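Local coordinates for protein cytochrome P450 RhF (Acinetobacter radioresistens, PDB 6RO8) that probably acts as a heme-dependent monooxygenase, this chain being the cytochrome P450 heme domain of a longer protein with predicted flavin-dependent reductase and 2Fe-2S ferredoxin modules, at residues K29-F34 with P54-E59; Y107-T112 with M263-M268. One frame throughout, in Å; residues are numbered along the deposited sequence.

Overall arrangement
Two loop contacts of different kind appear in this heme domain, in series along the chain and without touching: their centres are about 29 Å apart and their nearest atoms about 16 Å. Contact 1, aromatic and polar, comes first and lies further from the centre of the chain. It joins the loop between helices 20-29 and 36-40 to strand 55-58, an outermost strand of the five-stranded mixed sheet. Contact 2, apolar, sets the loop between helices 96-104 and 121-127 against helix 257-270, with one side chain close to the heme. They share no helix or strand. Contact 1 thus belongs to the peripheral architecture, away from the annotated sites, while contact 2 lies among the heme surroundings.

Contact 1: residues K29-F34 with P54-E59; sequences KNFDMF and PIFFSE
Phe31 meets two strand residues, Phe56 through its ring and CB and Ser58 through its backbone O. The two phenylalanine side chains cross at about a right angle. Their rings form an offset edge-to-face pair, the edge of Phe56 turned to the face of Phe31, with centroids 5.9 Å apart and planes at 64°. Beside the rings, CB of Phe31 sits 3.7 Å from CE2 of Phe56, near the plane of that ring and at its edge. With OG anti to the backbone N (chi1 170°), beside the carbonyl carbon, the hydroxyl of Ser58 reaches the O of Phe31 and donates to it, OG to O 2.5 Å, in the carbonyl plane and on a lone pair. The same hydroxyl has a second, weak partner in the backbone N of Met61.

A little further along, the last turn of helix 20-29 meets the end of the strand. The backbone N of Glu59 makes a weak hydrogen bond to the O of Lys29, 3.0 Å away. The two side chains cross obliquely: CG of Lys29 comes 3.4 Å from the carboxylate carbon CD of Glu59, a contact of aliphatic chain with carboxylate. The ammonium end goes elsewhere: NZ is hydrogen-bonded to Gln26 OE1, and its 4.8 Å to Glu59 OE2 is no salt bridge.

A second shell packs round these groups. Phe49 stacks on the Phe56 ring, Leu46 and Tyr38 pack on Phe31, and Ile65 of strand 63-66 touches both Phe56 and Ser58. Within the loop, Asp32 OD1 accepts from the N of Phe34 in an Asx turn, while OD2 is salt-bridged to Arg204.

The chemistry is therefore mixed: rings supply the apolar part, one serine hydroxyl satisfies the loop carbonyl of Phe31, and the nearby opposite charges of Lys29 and Glu59 probably add no more than a diffuse attraction.

Contact 2: residues Y107-T112 with M263-M268; sequences YGMNRT and MMMAIM
Tyr107, Met109 and Thr112 rest on Met263, Met265 and Ala266 in a buried, apolar contact between a loop and helix 257-270, probably the N-terminal part of the long distal helix of the P450 fold, which helix 273-288 continues; the loop, between helices 96-104 and 121-127, is consistent with the B-C region of P450s. No hydrogen bond crosses between the two segments. The methyl CE of Met265 is shared: it lies 3.6 Å from CE1 of the Tyr107 ring and 3.7 Å from SD of Met109. A bend at the last torsion of Met265 (chi3 43°) places this methyl. Its sulfur makes a Met-aromatic contact at the edge of the tyrosine ring, SD being 5.5 Å from the ring centroid and 83° off the normal.

A chi2 bend (89°) sets SD of Met109. Its CE lies 4.0 Å from CB of Ala266, which also receives CG2 of Thr112 at 3.9 Å. Thr112 presents CB to the sulfur of Met263, 3.7 Å from SD.

Hydrogen bonds between Gly108 O and Asn258 ND2 and between Asn110 N and Ser262 OG also join loop and helix. The side chain of Met263 is about 4 Å from the heme and that of Ala266 about 5 Å from a bound histidine, so the contact backs the heme pocket. Around it, helix 207-233 brings Phe220 and Trp221 against Met265, and helix 240-250 packs Trp240 and Met244 on Met263.

Contact 1: residues K29-F34 with P54-E59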
ATOM      1  N   LYS A  29       2.062   8.834  24.543  1.00 74.79           N
ATOM      2  CA  LYS A  29       0.645   8.890  24.879  1.00 73.50           C
ATOM      3  C   LYS A  29      -0.111   9.772  23.898  1.00 75.16           C
ATOM      4  O   LYS A  29      -1.217   9.431  23.467  1.00 84.10           O
ATOM      5  CB  LYS A  29       0.461   9.410  26.301  1.00 81.18           C
ATOM      6  CG  LYS A  29      -0.999   9.517  26.718  1.00 95.76           C
ATOM      7  CD  LYS A  29      -1.162  10.128  28.115  1.00 99.57           C
ATOM      8  CE  LYS A  29      -1.950  11.439  28.073  1.00102.38           C
ATOM      9  NZ  LYS A  29      -1.734  12.263  29.299  1.00111.13           N
ATOM     10  N   ASN A  30       0.483  10.892  23.503  1.00 69.54           N
ATOM     11  CA  ASN A  30      -0.184  11.836  22.621  1.00 78.40           C
ATOM     12  C   ASN A  30       0.089  11.588  21.152  1.00 75.82           C
ATOM     13  O   ASN A  30      -0.235  12.445  20.329  1.00 74.96           O
ATOM     14  CB  ASN A  30       0.236  13.255  22.982  1.00 84.68           C
ATOM     15  CG  ASN A  30      -0.215  13.636  24.357  1.00 88.82           C
ATOM     16  OD1 ASN A  30      -1.299  13.250  24.773  1.00 91.53           O
ATOM     17  ND2 ASN A  30       0.611  14.382  25.080  1.00 96.92           N
ATOM     18  N   PHE A  31       0.680  10.457  20.793  1.00 75.20           N
ATOM     19  CA  PHE A  31       1.218  10.354  19.448  1.00 75.80           C
ATOM     20  C   PHE A  31       0.081  10.315  18.437  1.00 78.31           C
ATOM     21  O   PHE A  31      -0.743   9.392  18.443  1.00 78.21           O
ATOM     22  CB  PHE A  31       2.125   9.134  19.302  1.00 65.65           C
ATOM     23  CG  PHE A  31       2.917   9.150  18.026  1.00 70.74           C
ATOM     24  CD1 PHE A  31       2.358   8.697  16.846  1.00 68.23           C
ATOM     25  CD2 PHE A  31       4.209   9.658  17.993  1.00 73.87           C
ATOM     26  CE1 PHE A  31       3.075   8.734  15.657  1.00 69.08           C
ATOM     27  CE2 PHE A  31       4.934   9.699  16.792  1.00 74.40           C
ATOM     28  CZ  PHE A  31       4.356   9.244  15.626  1.00 68.02           C
ATOM     29  N   ASP A  32       0.040  11.334  17.580  1.00 74.78           N
ATOM     30  CA  ASP A  32      -0.988  11.476  16.555  1.00 74.41           C
ATOM     31  C   ASP A  32      -0.358  11.340  15.171  1.00 70.28           C
ATOM     32  O   ASP A  32       0.445  12.189  14.755  1.00 62.82           O
ATOM     33  CB  ASP A  32      -1.702  12.819  16.693  1.00 73.77           C
ATOM     34  CG  ASP A  32      -2.941  12.912  15.829  1.00 84.66           C
ATOM     35  OD1 ASP A  32      -3.193  11.993  15.021  1.00 86.53           O
ATOM     36  OD2 ASP A  32      -3.680  13.906  15.968  1.00 91.99           O
ATOM     37  N   MET A  33      -0.760  10.298  14.442  1.00 61.39           N
ATOM     38  CA  MET A  33      -0.241  10.101  13.093  1.00 65.32           C
ATOM     39  C   MET A  33      -0.672  11.207  12.126  1.00 66.94           C
ATOM     40  O   MET A  33      -0.020  11.398  11.094  1.00 68.50           O
ATOM     41  CB  MET A  33      -0.657   8.732  12.568  1.00 57.88           C
ATOM     42  CG  MET A  33       0.156   7.638  13.198  1.00 67.58           C
ATOM     43  SD  MET A  33      -0.411   6.004  12.711  1.00 81.42           S
ATOM     44  CE  MET A  33       0.951   4.947  13.218  1.00 83.09           C
ATOM     45  N   PHE A  34      -1.717  11.964  12.437  1.00 65.43           N
ATOM     46  CA  PHE A  34      -2.114  13.051  11.557  1.00 69.58           C
ATOM     47  C   PHE A  34      -1.440  14.371  11.916  1.00 74.42           C
ATOM     48  O   PHE A  34      -1.665  15.376  11.236  1.00 77.08           O
ATOM     49  CB  PHE A  34      -3.639  13.180  11.557  1.00 63.97           C
ATOM     50  CG  PHE A  34      -4.330  11.967  11.008  1.00 65.78           C
ATOM     51  CD1 PHE A  34      -4.495  11.811   9.645  1.00 62.04           C
ATOM     52  CD2 PHE A  34      -4.793  10.966  11.859  1.00 62.92           C
ATOM     53  CE1 PHE A  34      -5.115  10.667   9.128  1.00 69.62           C
ATOM     54  CE2 PHE A  34      -5.414   9.825  11.348  1.00 65.72           C
ATOM     55  CZ  PHE A  34      -5.571   9.672   9.983  1.00 63.29           C
ATOM     56  N   PRO A  54      10.301   1.643  22.439  1.00 85.75           N
ATOM     57  CA  PRO A  54      10.013   1.040  21.121  1.00 83.24           C
ATOM     58  C   PRO A  54       8.569   0.640  20.918  1.00 77.25           C
ATOM     59  O   PRO A  54       8.071   0.691  19.787  1.00 76.37           O
ATOM     60  CB  PRO A  54      10.941  -0.181  21.088  1.00 79.45           C
ATOM     61  CG  PRO A  54      11.956   0.080  22.141  1.00 81.39           C
ATOM     62  CD  PRO A  54      11.271   0.854  23.208  1.00 79.03           C
ATOM     63  N   ILE A  55       7.892   0.225  21.973  1.00 73.15           N
ATOM     64  CA  ILE A  55       6.479  -0.112  21.924  1.00 67.93           C
ATOM     65  C   ILE A  55       5.764   0.750  22.946  1.00 75.43           C
ATOM     66  O   ILE A  55       6.148   0.777  24.121  1.00 86.29           O
ATOM     67  CB  ILE A  55       6.230  -1.602  22.206  1.00 67.57           C
ATOM     68  CG1 ILE A  55       6.935  -2.463  21.145  1.00 65.18           C
ATOM     69  CG2 ILE A  55       4.736  -1.861  22.280  1.00 71.81           C
ATOM     70  CD1 ILE A  55       7.154  -3.906  21.543  1.00 60.63           C
ATOM     71  N   PHE A  56       4.745   1.472  22.503  1.00 72.07           N
ATOM     72  CA  PHE A  56       4.017   2.333  23.416  1.00 73.42           C
ATOM     73  C   PHE A  56       2.578   2.411  22.946  1.00 68.58           C
ATOM     74  O   PHE A  56       2.269   2.129  21.788  1.00 71.95           O
ATOM     75  CB  PHE A  56       4.669   3.718  23.499  1.00 74.95           C
ATOM     76  CG  PHE A  56       4.642   4.472  22.200  1.00 81.62           C
ATOM     77  CD1 PHE A  56       5.676   4.330  21.277  1.00 68.59           C
ATOM     78  CD2 PHE A  56       3.579   5.328  21.900  1.00 81.40           C
ATOM     79  CE1 PHE A  56       5.655   5.015  20.084  1.00 67.17           C
ATOM     80  CE2 PHE A  56       3.553   6.019  20.703  1.00 80.14           C
ATOM     81  CZ  PHE A  56       4.605   5.864  19.794  1.00 73.56           C
ATOM     82  N   PHE A  57       1.691   2.769  23.863  1.00 71.52           N
ATOM     83  CA  PHE A  57       0.282   2.922  23.539  1.00 76.82           C
ATOM     84  C   PHE A  57      -0.049   4.395  23.322  1.00 79.16           C
ATOM     85  O   PHE A  57       0.228   5.236  24.185  1.00 81.06           O
ATOM     86  CB  PHE A  57      -0.621   2.341  24.627  1.00 76.21           C
ATOM     87  CG  PHE A  57      -2.059   2.362  24.250  1.00 77.69           C
ATOM     88  CD1 PHE A  57      -2.556   1.427  23.353  1.00 74.53           C
ATOM     89  CD2 PHE A  57      -2.915   3.350  24.741  1.00 73.87           C
ATOM     90  CE1 PHE A  57      -3.881   1.452  22.961  1.00 76.55           C
ATOM     91  CE2 PHE A  57      -4.258   3.377  24.353  1.00 74.82           C
ATOM     92  CZ  PHE A  57      -4.735   2.429  23.461  1.00 77.25           C
ATOM     93  N   SER A  58      -0.645   4.703  22.176  1.00 69.52           N
ATOM     94  CA  SER A  58      -1.094   6.055  21.887  1.00 71.00           C
ATOM     95  C   SER A  58      -2.583   6.151  22.222  1.00 84.83           C
ATOM     96  O   SER A  58      -3.420   5.468  21.614  1.00 84.76           O
ATOM     97  CB  SER A  58      -0.823   6.428  20.431  1.00 69.50           C
ATOM     98  OG  SER A  58      -1.471   7.650  20.084  1.00 76.87           O
ATOM     99  N   GLU A  59      -2.909   6.982  23.208  1.00 92.47           N
ATOM    100  CA  GLU A  59      -4.302   7.302  23.471  1.00 88.45           C
ATOM    101  C   GLU A  59      -4.879   8.199  22.396  1.00 90.00           C
ATOM    102  O   GLU A  59      -6.098   8.189  22.175  1.00 91.07           O
ATOM    103  CB  GLU A  59      -4.427   7.965  24.832  1.00 84.35           C
ATOM    104  CG  GLU A  59      -3.965   7.063  25.942  1.00103.04           C
ATOM    105  CD  GLU A  59      -3.895   7.769  27.263  1.00114.54           C
ATOM    106  OE1 GLU A  59      -3.208   7.251  28.167  1.00119.33           O
ATOM    107  OE2 GLU A  59      -4.519   8.844  27.393  1.00120.20           O
TER

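Contact 2: residues Y107-T112 with M263-M268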
ATOM      1  N   TYR A 107     -24.082  -1.783   1.994  1.00 85.90           N
ATOM      2  CA  TYR A 107     -22.639  -2.002   1.978  1.00 89.91           C
ATOM      3  C   TYR A 107     -22.277  -3.189   2.858  1.00 91.14           C
ATOM      4  O   TYR A 107     -22.682  -3.264   4.020  1.00 87.65           O
ATOM      5  CB  TYR A 107     -21.939  -0.731   2.457  1.00 90.42           C
ATOM      6  CG  TYR A 107     -20.434  -0.738   2.517  1.00 89.19           C
ATOM      7  CD1 TYR A 107     -19.665  -0.604   1.362  1.00 98.03           C
ATOM      8  CD2 TYR A 107     -19.777  -0.790   3.741  1.00 83.33           C
ATOM      9  CE1 TYR A 107     -18.264  -0.562   1.422  1.00 95.19           C
ATOM     10  CE2 TYR A 107     -18.393  -0.754   3.818  1.00 85.55           C
ATOM     11  CZ  TYR A 107     -17.638  -0.637   2.661  1.00 92.34           C
ATOM     12  OH  TYR A 107     -16.260  -0.600   2.755  1.00 94.05           O
ATOM     13  N   GLY A 108     -21.511  -4.123   2.302  1.00 87.48           N
ATOM     14  CA  GLY A 108     -21.300  -5.372   3.002  1.00 91.33           C
ATOM     15  C   GLY A 108     -19.865  -5.837   3.011  1.00 91.53           C
ATOM     16  O   GLY A 108     -19.592  -7.041   2.968  1.00102.09           O
ATOM     17  N   MET A 109     -18.938  -4.896   3.070  1.00 86.47           N
ATOM     18  CA  MET A 109     -17.526  -5.251   3.035  1.00 90.39           C
ATOM     19  C   MET A 109     -17.153  -6.033   4.281  1.00 91.55           C
ATOM     20  O   MET A 109     -17.319  -5.537   5.396  1.00 90.38           O
ATOM     21  CB  MET A 109     -16.682  -3.989   2.942  1.00 85.10           C
ATOM     22  CG  MET A 109     -15.226  -4.245   3.092  1.00 85.44           C
ATOM     23  SD  MET A 109     -14.481  -4.597   1.519  1.00 85.92           S
ATOM     24  CE  MET A 109     -13.132  -5.611   2.090  1.00 96.40           C
ATOM     25  N   ASN A 110     -16.636  -7.259   4.104  1.00 92.21           N
ATOM     26  CA  ASN A 110     -16.207  -8.079   5.213  1.00 91.98           C
ATOM     27  C   ASN A 110     -14.800  -8.572   4.910  1.00 95.20           C
ATOM     28  O   ASN A 110     -13.930  -7.753   4.628  1.00105.81           O
ATOM     29  CB  ASN A 110     -17.200  -9.190   5.510  1.00 97.19           C
ATOM     30  CG  ASN A 110     -17.005  -9.791   6.891  1.00108.40           C
ATOM     31  OD1 ASN A 110     -16.568  -9.117   7.827  1.00109.78           O
ATOM     32  ND2 ASN A 110     -17.324 -11.071   7.024  1.00119.94           N
ATOM     33  N   ARG A 111     -14.552  -9.869   4.962  1.00 89.45           N
ATOM     34  CA  ARG A 111     -13.208 -10.396   4.789  1.00 89.06           C
ATOM     35  C   ARG A 111     -12.849 -10.604   3.322  1.00 87.48           C
ATOM     36  O   ARG A 111     -13.654 -11.099   2.527  1.00 91.62           O
ATOM     37  CB  ARG A 111     -13.078 -11.720   5.528  1.00 98.30           C
ATOM     38  CG  ARG A 111     -13.650 -11.668   6.899  1.00104.72           C
ATOM     39  CD  ARG A 111     -13.006 -10.554   7.689  1.00105.38           C
ATOM     40  NE  ARG A 111     -12.058 -11.106   8.640  1.00105.72           N
ATOM     41  CZ  ARG A 111     -12.408 -11.605   9.816  1.00112.12           C
ATOM     42  NH1 ARG A 111     -13.680 -11.609  10.182  1.00112.35           N
ATOM     43  NH2 ARG A 111     -11.483 -12.099  10.621  1.00121.16           N
ATOM     44  N   THR A 112     -11.617 -10.239   2.982  1.00 87.82           N
ATOM     45  CA  THR A 112     -11.032 -10.551   1.689  1.00 86.68           C
ATOM     46  C   THR A 112      -9.913 -11.553   1.904  1.00 78.47           C
ATOM     47  O   THR A 112     -10.136 -12.633   2.456  1.00 84.35           O
ATOM     48  CB  THR A 112     -10.488  -9.293   1.025  1.00 90.09           C
ATOM     49  OG1 THR A 112      -9.557  -8.663   1.921  1.00 85.13           O
ATOM     50  CG2 THR A 112     -11.619  -8.331   0.715  1.00 86.71           C
ATOM     51  N   MET A 263     -13.671  -8.666  -2.046  1.00 84.15           N
ATOM     52  CA  MET A 263     -12.368  -8.623  -2.701  1.00 80.95           C
ATOM     53  C   MET A 263     -12.413  -7.747  -3.947  1.00 74.92           C
ATOM     54  O   MET A 263     -11.474  -6.994  -4.213  1.00 72.78           O
ATOM     55  CB  MET A 263     -11.884 -10.039  -3.035  1.00 83.27           C
ATOM     56  CG  MET A 263     -10.447 -10.111  -3.590  1.00 88.35           C
ATOM     57  SD  MET A 263      -9.210  -9.464  -2.437  1.00 93.32           S
ATOM     58  CE  MET A 263      -7.925 -10.692  -2.550  1.00 89.45           C
ATOM     59  N   MET A 264     -13.501  -7.821  -4.714  1.00 79.69           N
ATOM     60  CA  MET A 264     -13.642  -6.953  -5.879  1.00 79.33           C
ATOM     61  C   MET A 264     -13.291  -5.517  -5.515  1.00 77.25           C
ATOM     62  O   MET A 264     -12.391  -4.914  -6.108  1.00 77.54           O
ATOM     63  CB  MET A 264     -15.069  -7.024  -6.432  1.00 86.93           C
ATOM     64  CG  MET A 264     -15.251  -7.954  -7.618  1.00108.28           C
ATOM     65  SD  MET A 264     -14.211  -7.576  -9.050  1.00103.41           S
ATOM     66  CE  MET A 264     -14.921  -6.030  -9.553  1.00101.19           C
ATOM     67  N   MET A 265     -13.974  -4.962  -4.508  1.00 83.17           N
ATOM     68  CA  MET A 265     -13.764  -3.560  -4.163  1.00 82.12           C
ATOM     69  C   MET A 265     -12.395  -3.322  -3.557  1.00 78.18           C
ATOM     70  O   MET A 265     -11.713  -2.357  -3.921  1.00 77.65           O
ATOM     71  CB  MET A 265     -14.838  -3.068  -3.201  1.00 84.15           C
ATOM     72  CG  MET A 265     -15.035  -1.578  -3.301  1.00 95.56           C
ATOM     73  SD  MET A 265     -16.082  -0.895  -1.991  1.00 94.74           S
ATOM     74  CE  MET A 265     -15.474  -1.759  -0.573  1.00 93.61           C
ATOM     75  N   ALA A 266     -11.976  -4.185  -2.638  1.00 72.86           N
ATOM     76  CA  ALA A 266     -10.683  -3.984  -2.003  1.00 71.15           C
ATOM     77  C   ALA A 266      -9.548  -4.125  -3.017  1.00 80.71           C
ATOM     78  O   ALA A 266      -8.642  -3.280  -3.086  1.00 72.65           O
ATOM     79  CB  ALA A 266     -10.522  -4.974  -0.848  1.00 64.41           C
ATOM     80  N   ILE A 267      -9.606  -5.168  -3.851  1.00 80.71           N
ATOM     81  CA  ILE A 267      -8.497  -5.432  -4.760  1.00 84.84           C
ATOM     82  C   ILE A 267      -8.430  -4.377  -5.865  1.00 84.45           C
ATOM     83  O   ILE A 267      -7.350  -4.111  -6.409  1.00 75.86           O
ATOM     84  CB  ILE A 267      -8.573  -6.873  -5.320  1.00 76.88           C
ATOM     85  CG1 ILE A 267      -7.161  -7.381  -5.620  1.00 85.90           C
ATOM     86  CG2 ILE A 267      -9.460  -6.952  -6.564  1.00 65.65           C
ATOM     87  CD1 ILE A 267      -6.194  -7.194  -4.457  1.00 90.47           C
ATOM     88  N   MET A 268      -9.557  -3.724  -6.179  1.00 83.81           N
ATOM     89  CA  MET A 268      -9.547  -2.678  -7.196  1.00 79.46           C
ATOM     90  C   MET A 268      -8.917  -1.392  -6.728  1.00 84.18           C
ATOM     91  O   MET A 268      -8.818  -0.456  -7.529  1.00 90.59           O
ATOM     92  CB  MET A 268     -10.953  -2.389  -7.693  1.00 79.50           C
ATOM     93  CG  MET A 268     -11.407  -3.430  -8.668  1.00 98.60           C
ATOM     94  SD  MET A 268     -13.008  -3.013  -9.366  1.00119.84           S
ATOM     95  CE  MET A 268     -12.985  -1.240  -9.245  1.00119.27           C
TER